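Local coordinates for protein halocarboxylic acid dehalogenase DehI (Pseudomonas putida, PDB 3BJX) that probably hydrolyses the carbon–halogen bond of 2-haloalkanoic acids, as a group I alpha-haloacid dehalogenase whose regular structure is all helix, at residues T59-L64 and S263-N268; Q144-G149 and L246-P251; P174-T179 and A207-P212. All blocks are in the same frame, centred on the assembly; numbering follows the deposited sequence.

Contact 1: residues T59-L64 and S263-N268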
# COMPACT_ATOMS: atom_id res chain seq x y z
N THR A 59 -6.56 -2.35 -16.40
CA THR A 59 -5.63 -1.56 -17.25
C THR A 59 -4.26 -2.23 -17.48
O THR A 59 -3.44 -1.70 -18.23
CB THR A 59 -5.41 -0.12 -16.71
OG1 THR A 59 -4.53 -0.17 -15.59
CG2 THR A 59 -6.69 0.51 -16.27
N PHE A 60 -4.04 -3.39 -16.85
CA PHE A 60 -2.83 -4.20 -17.04
C PHE A 60 -3.10 -5.28 -18.09
O PHE A 60 -4.00 -6.09 -17.92
CB PHE A 60 -2.40 -4.87 -15.72
CG PHE A 60 -1.87 -3.91 -14.68
CD1 PHE A 60 -0.50 -3.65 -14.59
CD2 PHE A 60 -2.73 -3.27 -13.80
CE1 PHE A 60 0.00 -2.75 -13.64
CE2 PHE A 60 -2.24 -2.36 -12.85
CZ PHE A 60 -0.87 -2.11 -12.76
N PRO A 61 -2.31 -5.30 -19.19
CA PRO A 61 -2.65 -6.23 -20.28
C PRO A 61 -2.74 -7.70 -19.84
O PRO A 61 -1.81 -8.22 -19.24
CB PRO A 61 -1.51 -6.03 -21.28
CG PRO A 61 -1.04 -4.63 -21.02
CD PRO A 61 -1.13 -4.49 -19.51
N GLY A 62 -3.88 -8.31 -20.12
CA GLY A 62 -4.14 -9.73 -19.93
C GLY A 62 -4.49 -10.19 -18.52
O GLY A 62 -5.03 -11.29 -18.33
N TYR A 63 -4.16 -9.37 -17.53
CA TYR A 63 -4.13 -9.84 -16.15
C TYR A 63 -5.46 -10.31 -15.61
O TYR A 63 -5.59 -11.47 -15.22
CB TYR A 63 -3.50 -8.82 -15.18
CG TYR A 63 -3.51 -9.31 -13.75
CD1 TYR A 63 -2.82 -10.48 -13.39
CD2 TYR A 63 -4.23 -8.63 -12.77
CE1 TYR A 63 -2.85 -10.97 -12.07
CE2 TYR A 63 -4.27 -9.10 -11.46
CZ TYR A 63 -3.58 -10.27 -11.11
OH TYR A 63 -3.63 -10.72 -9.80
N LEU A 64 -6.44 -9.41 -15.59
CA LEU A 64 -7.69 -9.61 -14.84
C LEU A 64 -8.54 -10.75 -15.39
O LEU A 64 -9.09 -11.52 -14.61
CB LEU A 64 -8.50 -8.29 -14.72
CG LEU A 64 -9.90 -8.40 -14.08
CD1 LEU A 64 -9.77 -8.60 -12.55
CD2 LEU A 64 -10.86 -7.24 -14.40
N SER A 263 5.73 -14.39 -19.06
CA SER A 263 5.36 -14.37 -20.49
C SER A 263 4.32 -13.30 -20.85
O SER A 263 4.26 -12.84 -21.99
CB SER A 263 4.79 -15.74 -20.90
OG SER A 263 5.82 -16.67 -21.21
N MSE A 264 3.52 -12.91 -19.86
CA MSE A 264 2.36 -12.04 -20.06
C MSE A 264 2.62 -10.53 -19.90
O MSE A 264 2.14 -9.73 -20.69
CB MSE A 264 1.25 -12.45 -19.09
CG MSE A 264 0.09 -13.20 -19.72
SE MSE A 264 -1.57 -12.79 -18.75
CE MSE A 264 -1.16 -10.92 -18.29
N LEU A 265 3.37 -10.16 -18.86
CA LEU A 265 3.54 -8.76 -18.46
C LEU A 265 5.01 -8.40 -18.41
O LEU A 265 5.84 -9.27 -18.20
CB LEU A 265 2.91 -8.50 -17.09
CG LEU A 265 1.39 -8.64 -16.95
CD1 LEU A 265 1.03 -9.05 -15.54
CD2 LEU A 265 0.68 -7.35 -17.33
N THR A 266 5.31 -7.11 -18.62
CA THR A 266 6.68 -6.59 -18.47
C THR A 266 7.07 -6.46 -16.99
O THR A 266 6.20 -6.40 -16.12
CB THR A 266 6.85 -5.21 -19.15
OG1 THR A 266 6.15 -4.21 -18.41
CG2 THR A 266 6.38 -5.25 -20.60
N PRO A 267 8.39 -6.44 -16.70
CA PRO A 267 8.84 -6.27 -15.31
C PRO A 267 8.15 -5.10 -14.60
O PRO A 267 7.63 -5.25 -13.49
CB PRO A 267 10.34 -5.99 -15.47
CG PRO A 267 10.71 -6.75 -16.69
CD PRO A 267 9.53 -6.57 -17.62
N ASN A 268 8.16 -3.96 -15.27
CA ASN A 268 7.50 -2.75 -14.84
C ASN A 268 6.04 -2.97 -14.49
O ASN A 268 5.56 -2.53 -13.44
CB ASN A 268 7.62 -1.73 -15.97
CG ASN A 268 7.13 -0.38 -15.59
OD1 ASN A 268 6.30 0.20 -16.28
ND2 ASN A 268 7.65 0.16 -14.49

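Contact 2: residues Q144-G149 and L246-P251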
# COMPACT_ATOMS: atom_id res chain seq x y z
N GLN A 144 2.67 -12.15 -4.86
CA GLN A 144 3.90 -12.14 -4.06
C GLN A 144 4.49 -13.53 -3.68
O GLN A 144 5.26 -13.63 -2.74
CB GLN A 144 3.71 -11.25 -2.82
CG GLN A 144 3.48 -9.79 -3.16
CD GLN A 144 3.23 -8.97 -1.90
OE1 GLN A 144 3.69 -9.34 -0.83
NE2 GLN A 144 2.50 -7.86 -2.03
N MSE A 145 4.13 -14.58 -4.42
CA MSE A 145 4.71 -15.93 -4.23
C MSE A 145 4.49 -16.56 -2.83
O MSE A 145 5.39 -17.21 -2.26
CB MSE A 145 6.21 -15.92 -4.56
CG MSE A 145 6.58 -15.10 -5.78
SE MSE A 145 6.25 -16.11 -7.38
CE MSE A 145 7.55 -17.57 -7.15
N ARG A 146 3.31 -16.33 -2.28
CA ARG A 146 2.91 -16.99 -1.04
C ARG A 146 1.66 -17.80 -1.34
O ARG A 146 0.91 -17.46 -2.26
CB ARG A 146 2.75 -15.98 0.12
CG ARG A 146 4.11 -15.54 0.72
CD ARG A 146 3.96 -14.66 1.98
NE ARG A 146 3.33 -13.38 1.68
CZ ARG A 146 3.97 -12.24 1.40
NH1 ARG A 146 5.30 -12.20 1.37
NH2 ARG A 146 3.26 -11.14 1.13
N PRO A 147 1.47 -18.91 -0.60
CA PRO A 147 0.41 -19.86 -0.97
C PRO A 147 -1.03 -19.36 -0.77
O PRO A 147 -1.36 -18.65 0.19
CB PRO A 147 0.73 -21.09 -0.11
CG PRO A 147 1.47 -20.56 1.06
CD PRO A 147 2.24 -19.36 0.58
N VAL A 148 -1.88 -19.73 -1.71
CA VAL A 148 -3.27 -19.34 -1.66
C VAL A 148 -4.10 -20.60 -1.85
O VAL A 148 -4.04 -21.23 -2.90
CB VAL A 148 -3.57 -18.27 -2.74
CG1 VAL A 148 -5.03 -17.96 -2.76
CG2 VAL A 148 -2.82 -17.02 -2.45
N GLY A 149 -4.84 -20.98 -0.81
CA GLY A 149 -5.68 -22.17 -0.85
C GLY A 149 -4.94 -23.50 -0.79
O GLY A 149 -3.78 -23.56 -0.35
N LEU A 246 -7.65 -16.05 5.83
CA LEU A 246 -8.80 -16.63 5.17
C LEU A 246 -8.44 -17.11 3.76
O LEU A 246 -8.90 -18.18 3.36
CB LEU A 246 -10.02 -15.67 5.19
CG LEU A 246 -10.70 -15.58 6.56
CD1 LEU A 246 -11.58 -14.36 6.67
CD2 LEU A 246 -11.50 -16.84 6.85
N VAL A 247 -7.61 -16.36 3.01
CA VAL A 247 -7.26 -16.87 1.66
C VAL A 247 -6.32 -18.07 1.66
O VAL A 247 -6.36 -18.85 0.72
CB VAL A 247 -6.82 -15.79 0.58
CG1 VAL A 247 -7.60 -14.49 0.75
CG2 VAL A 247 -5.30 -15.56 0.56
N ARG A 248 -5.50 -18.22 2.71
CA ARG A 248 -4.64 -19.41 2.88
C ARG A 248 -5.44 -20.68 3.03
O ARG A 248 -5.03 -21.72 2.52
CB ARG A 248 -3.80 -19.31 4.15
CG ARG A 248 -2.72 -18.33 4.10
CD ARG A 248 -1.36 -18.90 3.71
NE ARG A 248 -0.41 -17.81 3.92
CZ ARG A 248 -0.17 -16.81 3.06
NH1 ARG A 248 -0.74 -16.78 1.87
NH2 ARG A 248 0.65 -15.85 3.41
N GLY A 249 -6.57 -20.56 3.75
CA GLY A 249 -7.44 -21.68 4.08
C GLY A 249 -8.47 -21.96 3.00
O GLY A 249 -9.31 -22.84 3.15
N LEU A 250 -8.40 -21.22 1.90
CA LEU A 250 -9.36 -21.45 0.83
C LEU A 250 -9.26 -22.90 0.33
O LEU A 250 -8.16 -23.48 0.34
CB LEU A 250 -9.13 -20.48 -0.33
CG LEU A 250 -9.91 -19.17 -0.35
CD1 LEU A 250 -9.36 -18.24 -1.41
CD2 LEU A 250 -11.40 -19.43 -0.63
N PRO A 251 -10.40 -23.50 -0.05
CA PRO A 251 -10.32 -24.76 -0.79
C PRO A 251 -9.98 -24.46 -2.26
O PRO A 251 -10.35 -23.39 -2.79
CB PRO A 251 -11.75 -25.31 -0.68
CG PRO A 251 -12.62 -24.12 -0.52
CD PRO A 251 -11.80 -23.08 0.19

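Contact 3: residues P174-T179 and A207-P212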
# COMPACT_ATOMS: atom_id res chain seq x y z
N PRO A 174 -25.72 2.69 -10.14
CA PRO A 174 -25.16 3.87 -10.82
C PRO A 174 -24.10 4.65 -10.01
O PRO A 174 -24.38 5.20 -8.96
CB PRO A 174 -26.38 4.78 -11.05
CG PRO A 174 -27.36 4.37 -10.05
CD PRO A 174 -27.12 2.92 -9.72
N LEU A 175 -22.90 4.75 -10.57
CA LEU A 175 -21.83 5.48 -9.93
C LEU A 175 -21.61 6.78 -10.67
O LEU A 175 -21.60 6.79 -11.90
CB LEU A 175 -20.56 4.64 -9.94
CG LEU A 175 -20.64 3.18 -9.52
CD1 LEU A 175 -19.28 2.59 -9.61
CD2 LEU A 175 -21.17 3.00 -8.09
N VAL A 176 -21.41 7.86 -9.92
CA VAL A 176 -21.06 9.16 -10.48
C VAL A 176 -19.68 9.09 -11.15
O VAL A 176 -18.70 8.68 -10.52
CB VAL A 176 -21.07 10.28 -9.40
CG1 VAL A 176 -20.51 11.60 -9.95
CG2 VAL A 176 -22.50 10.49 -8.87
N ASP A 177 -19.63 9.48 -12.43
CA ASP A 177 -18.36 9.68 -13.11
C ASP A 177 -17.71 11.00 -12.64
O ASP A 177 -18.29 12.07 -12.81
CB ASP A 177 -18.56 9.66 -14.62
CG ASP A 177 -17.25 9.70 -15.40
OD1 ASP A 177 -16.19 10.04 -14.85
OD2 ASP A 177 -17.29 9.39 -16.59
N ALA A 178 -16.53 10.93 -12.04
CA ALA A 178 -15.87 12.13 -11.53
C ALA A 178 -15.50 13.10 -12.68
O ALA A 178 -15.42 14.30 -12.46
CB ALA A 178 -14.64 11.77 -10.69
N THR A 179 -15.31 12.56 -13.89
CA THR A 179 -15.01 13.35 -15.09
C THR A 179 -16.22 14.01 -15.79
O THR A 179 -16.04 14.93 -16.57
CB THR A 179 -14.23 12.53 -16.16
OG1 THR A 179 -15.11 11.60 -16.80
CG2 THR A 179 -13.05 11.81 -15.53
N ALA A 207 -21.20 6.36 -5.53
CA ALA A 207 -22.58 5.96 -5.53
C ALA A 207 -23.42 6.86 -4.65
O ALA A 207 -24.59 7.09 -4.92
CB ALA A 207 -22.68 4.53 -5.08
N LEU A 208 -22.82 7.33 -3.56
CA LEU A 208 -23.51 8.18 -2.59
C LEU A 208 -23.52 9.60 -3.13
O LEU A 208 -24.44 10.37 -2.85
CB LEU A 208 -22.84 8.10 -1.22
CG LEU A 208 -22.98 6.76 -0.46
CD1 LEU A 208 -21.83 6.56 0.53
CD2 LEU A 208 -24.33 6.59 0.25
N ALA A 209 -22.50 9.92 -3.95
CA ALA A 209 -22.43 11.20 -4.68
C ALA A 209 -23.67 11.46 -5.57
O ALA A 209 -23.84 12.55 -6.07
CB ALA A 209 -21.15 11.29 -5.49
N ASN A 210 -24.51 10.44 -5.76
CA ASN A 210 -25.83 10.62 -6.35
C ASN A 210 -26.65 11.57 -5.49
O ASN A 210 -27.48 12.32 -5.99
CB ASN A 210 -26.55 9.27 -6.48
CG ASN A 210 -26.10 8.50 -7.71
OD1 ASN A 210 -26.14 9.02 -8.81
ND2 ASN A 210 -25.68 7.26 -7.51
N TRP A 211 -26.42 11.52 -4.18
CA TRP A 211 -27.04 12.48 -3.27
C TRP A 211 -25.89 13.24 -2.64
O TRP A 211 -25.45 12.89 -1.54
CB TRP A 211 -27.91 11.77 -2.24
CG TRP A 211 -28.89 10.86 -2.88
CD1 TRP A 211 -30.07 11.22 -3.43
CD2 TRP A 211 -28.76 9.44 -3.07
NE1 TRP A 211 -30.71 10.12 -3.95
CE2 TRP A 211 -29.92 9.01 -3.74
CE3 TRP A 211 -27.78 8.50 -2.73
CZ2 TRP A 211 -30.14 7.67 -4.08
CZ3 TRP A 211 -28.00 7.17 -3.07
CH2 TRP A 211 -29.17 6.77 -3.76
N PRO A 212 -25.37 14.26 -3.35
CA PRO A 212 -24.20 15.02 -2.90
C PRO A 212 -24.23 15.46 -1.45
O PRO A 212 -23.20 15.47 -0.83
CB PRO A 212 -24.18 16.24 -3.84
CG PRO A 212 -24.76 15.72 -5.09
CD PRO A 212 -25.88 14.80 -4.64

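Contact 1: residues T59-L64 and S263-N268
L265 and M264, a selenomethionine, lie against the turn F60–Y63 that leads into helix 63-71. The side chain of L265 leaves the backbone at a slant to this turn: CB meets none of its atoms, and chi1 of -66° sets CG anti to the carbonyl carbon, aimed at P61. CG lies 4.0 Å from P61 O, and the branch CD2 comes in closer, 3.3 Å from P61 O. The same CD2 rests on the proline ring, 4.0 Å from P61 CD, and grazes F60 CB at 4.3 Å. The side chain of L265 also packs on L270 and L273 of helix 267-299, the helix that follows it. Leucine suits this place: it is apolar, and its forked end puts CD2 on the proline ring and F60 CB at once.

M264 bends at chi2 and chi3 to bring SE within 3.8 Å of G62 O. Its CE is modelled so near P61 O that its exact position is doubtful. G62 fits the third place of a type II turn: its phi of 80° favours glycine, and any CB would point at M264.

No hydrogen bond crosses between the two segments. The polar ties lead elsewhere: T59 OG1 and N268 ND2 each bond to the reciprocal residue of the second subunit. Between the two segments cohesion is therefore mainly van der Waals, and the fit probably depends on shape more than on directed bonds.

Contact 2: residues Q144-G149 and L246-P251
G149 sits tightly against the end of helix 230-248. Its CA comes 3.0 Å from L250 O in a CA-H...O contact, and its N gives a weak hydrogen bond to V247 O at 3.0 Å, a carbonyl of the last turn that L250 N also meets weakly. Glycine fits twice over: its phi is positive, and a CB would be pressed onto L250 O. Beside it V148 crosses V247, CG1 to CG2 at 4.1 Å. Two beta-branched residues suit this place, each being bulky close to the backbone, and V148 continues onto A138 and E141 of helix 112-143.

The other side is more open, with P147 exposed, and is held by polar groups more than by close apolar packing. R248 starts out pointing away from the loop, but a bend at chi2 (-96°) folds the chain back so that NH1 donates to P147 O at 2.6 Å. The bond is far from straight (132° at the hydrogen), and the oxygen lies out of the guanidinium plane. P147 CD stands over one face of that guanidinium. The plane of R146 is turned 61° from it, with R248 NH2 at its edge, 4.0 Å from R146 NE. Both atoms form salt bridges to E141 OE2, which probably offsets their like charges, while R248 NE pairs with a sulfate ion, probably from the crystallisation liquor, and R146 NH1 reaches D194 of the second subunit. Arginine suits both places, its guanidinium offering several N-H groups. R146 also closes a Schellman motif: R146 N bonds to E141 O, M145 N to S142 O, and M145 as C-prime residue ends helix 112-143.

Contact 3: residues P174-T179 and A207-P212
The CB of V176 is directed toward the turn at the end of the helix that begins at 203, and V176 buries more surface here than any other residue. With CG1 set opposite its backbone N (chi1 172°), the branch left to do the touching is CG2. This methyl lies 3.7 Å from A209 CB and reaches over the A209–N210 peptide, 3.6 Å from A209 C. Valine suits this place, being apolar and branched at CB, so that a methyl can lie close against the turn; V185 of helix 183-195 packs on both V176 and A209.

N210 works by polarity instead. Its ND2 donates to P174 O at 2.8 Å with an angle of 149°, the oxygen lying nearly in the amide plane. The same nitrogen gives a second bond, 2.8 Å to A207 O, more bent at 137° and tilted from that plane. L208 to W211 form a type I beta turn leading into helix 212-223, whose N-cap is W211, so N210 ties the turn both to the helix behind it and to the neighbouring loop. A leucine in its place would probably leave P174 O and A207 O without this shared donor, loosening the tie between the turn and the P174 end of the loop.

A207 offers only a methyl, and L175 CD2 meets it at 3.7 Å. Alanine suits the narrow place, since V121 and F125 of helix 112-143 and L173 crowd the same CB.

The three contacts form concentric closures along the chain: contact 1 joins the most distant segments, contact 2 lies within its span, and contact 3 is innermost. Contacts 1 and 2 have centres about 22 Å apart and nearest atoms about 8 Å apart; they involve the successive helices 230-248 and 267-299, and both border the second subunit. Contact 3 lies about 30 Å from contact 1 and 35 Å from contact 2, centre to centre, across the chain's centre from contact 2, and no other chain touches it. Helix 112-143 packs against side chains from all three, so one long helix links the dimer-facing pair to the more remote contact in a strand-free fold.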